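Local coordinates for protein CocE/NonD family hydrolase (Staphylococcus aureus subsp. aureus COL, PDB 3III) that is a CocE/NonD-family hydrolase, probably cleaving ester or amide bonds with an alpha/beta-hydrolase catalytic domain joined to a beta-rich C-terminal domain, at residues 429-432 with 438-441. Residues are numbered along the deposited sequence; the frame is centred on the assembly and turned at random.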
loop_
_atom_site.group_PDB
_atom_site.type_symbol
_atom_site.label_atom_id
_atom_site.label_comp_id
_atom_site.label_asym_id
_atom_site.label_seq_id
_atom_site.Cartn_x
_atom_site.Cartn_y
_atom_site.Cartn_z
ATOM N N ILE A 429 17.100 -6.688 -0.810
ATOM C CA ILE A 429 17.852 -6.706 0.446
ATOM C C ILE A 429 17.363 -7.893 1.250
ATOM O O ILE A 429 16.133 -8.059 1.441
ATOM C CB ILE A 429 17.605 -5.445 1.268
ATOM C CG1 ILE A 429 17.877 -4.207 0.414
ATOM C CG2 ILE A 429 18.487 -5.447 2.622
ATOM C CD1 ILE A 429 19.352 -4.136 -0.139
ATOM N N LYS A 430 18.310 -8.703 1.726
ATOM C CA LYS A 430 18.010 -9.895 2.563
ATOM C C LYS A 430 18.786 -9.754 3.885
ATOM O O LYS A 430 19.811 -9.053 3.945
ATOM C CB LYS A 430 18.457 -11.192 1.865
ATOM C CG LYS A 430 17.757 -11.479 0.584
ATOM C CD LYS A 430 18.179 -12.756 -0.093
ATOM C CE LYS A 430 17.236 -13.038 -1.271
ATOM N NZ LYS A 430 15.827 -13.358 -0.857
ATOM N N LYS A 431 18.289 -10.427 4.918
ATOM C CA LYS A 431 18.975 -10.569 6.183
ATOM C C LYS A 431 19.293 -12.016 6.344
ATOM O O LYS A 431 18.410 -12.867 6.064
ATOM C CB LYS A 431 18.101 -10.150 7.357
ATOM C CG LYS A 431 18.912 -10.266 8.693
ATOM C CD LYS A 431 18.286 -9.558 9.866
ATOM C CE LYS A 431 17.539 -10.446 10.807
ATOM N NZ LYS A 431 17.316 -9.886 12.165
ATOM N N LEU A 432 20.540 -12.307 6.759
ATOM C CA LEU A 432 20.985 -13.645 6.995
ATOM C C LEU A 432 21.353 -13.737 8.478
ATOM O O LEU A 432 21.970 -12.811 9.026
ATOM C CB LEU A 432 22.197 -14.019 6.142
ATOM C CG LEU A 432 22.248 -13.680 4.655
ATOM C CD1 LEU A 432 23.523 -14.297 4.044
ATOM C CD2 LEU A 432 21.008 -14.231 3.984
ATOM N N GLU A 438 18.808 -17.344 5.532
ATOM C CA GLU A 438 18.009 -16.159 5.317
ATOM C C GLU A 438 16.934 -16.058 6.363
ATOM O O GLU A 438 16.317 -17.072 6.750
ATOM C CB GLU A 438 17.385 -16.106 3.925
ATOM C CG GLU A 438 16.605 -14.799 3.726
ATOM C CD GLU A 438 16.134 -14.542 2.313
ATOM O OE1 GLU A 438 16.360 -15.427 1.478
ATOM O OE2 GLU A 438 15.537 -13.450 2.065
ATOM N N VAL A 439 16.721 -14.852 6.851
ATOM C CA VAL A 439 15.610 -14.583 7.785
ATOM C C VAL A 439 14.431 -14.020 6.959
ATOM O O VAL A 439 14.512 -12.899 6.391
ATOM C CB VAL A 439 16.008 -13.558 8.852
ATOM C CG1 VAL A 439 14.767 -13.225 9.806
ATOM C CG2 VAL A 439 17.215 -14.047 9.641
ATOM N N ASN A 440 13.351 -14.786 6.877
ATOM C CA ASN A 440 12.201 -14.365 6.083
ATOM C C ASN A 440 11.249 -13.429 6.815
ATOM O O ASN A 440 11.115 -13.500 8.041
ATOM C CB ASN A 440 11.437 -15.589 5.580
ATOM C CG ASN A 440 12.235 -16.395 4.564
ATOM O OD1 ASN A 440 12.340 -17.593 4.697
ATOM N ND2 ASN A 440 12.775 -15.731 3.522
ATOM N N PHE A 441 10.520 -12.626 6.043
ATOM C CA PHE A 441 9.561 -11.681 6.591
ATOM C C PHE A 441 8.302 -11.727 5.771
ATOM O O PHE A 441 8.358 -12.094 4.591
ATOM C CB PHE A 441 10.116 -10.246 6.608
ATOM C CG PHE A 441 11.321 -10.050 7.526
ATOM C CD1 PHE A 441 11.156 -9.935 8.920
ATOM C CD2 PHE A 441 12.607 -10.036 7.010
ATOM C CE1 PHE A 441 12.227 -9.780 9.745
ATOM C CE2 PHE A 441 13.685 -9.885 7.835
ATOM C CZ PHE A 441 13.528 -9.742 9.201
HETATM O O HOH W 1 15.653 -11.610 4.080
#
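Lys430 reaches across to the carboxylate of Glu438 and forms a salt bridge, its NZ lying 2.9 Å from Glu438 OE2. The ammonium meets OE2 on the syn side, 18° out of the carboxylate plane, and makes a second, weak hydrogen bond to OE1; the one group thus reaches both carboxylate oxygens, OE2 more closely than OE1. The lysine chain stays extended as far as CE. Its methylenes slant over one face of the Glu438 carboxylate, Lys430 CG coming to 3.3 Å from Glu438 OE2, and the bend at chi4 (-67°) brings NZ down to the front of the group, close to its plane. Gln451 OE1 accepts another bond from NZ.

Lys431 supplies the backbone link: Val439 N donates to Lys431 O at 2.7 Å, nearly straight at 177°, and the CA-H of Glu438 leans on the same oxygen. The C-terminal non-catalytic domain is a jelly-roll-type beta-sandwich in the X-Pro dipeptidyl-peptidase family; in its five-stranded sheet, strands 424-432 and 441-443 flank strand 447-458. Water 1 replaces the second direct bond of the Lys431–Val439 pair, accepting from Lys431 N and donating to Val439 O. It also donates to Glu438 OE2, tying the carboxylate to both backbones. The Lys431 side chain runs beside Val439, CE packing 3.8 Å from Val439 CG2, and passes the edge of the Phe441 ring; its NZ goes on to Leu502 O and to the carboxylates of Glu507 and Asp339.

At Leu432, bridged to Glu438, the CD2 methyl curls back to rest 3.8 Å from Glu438 CA.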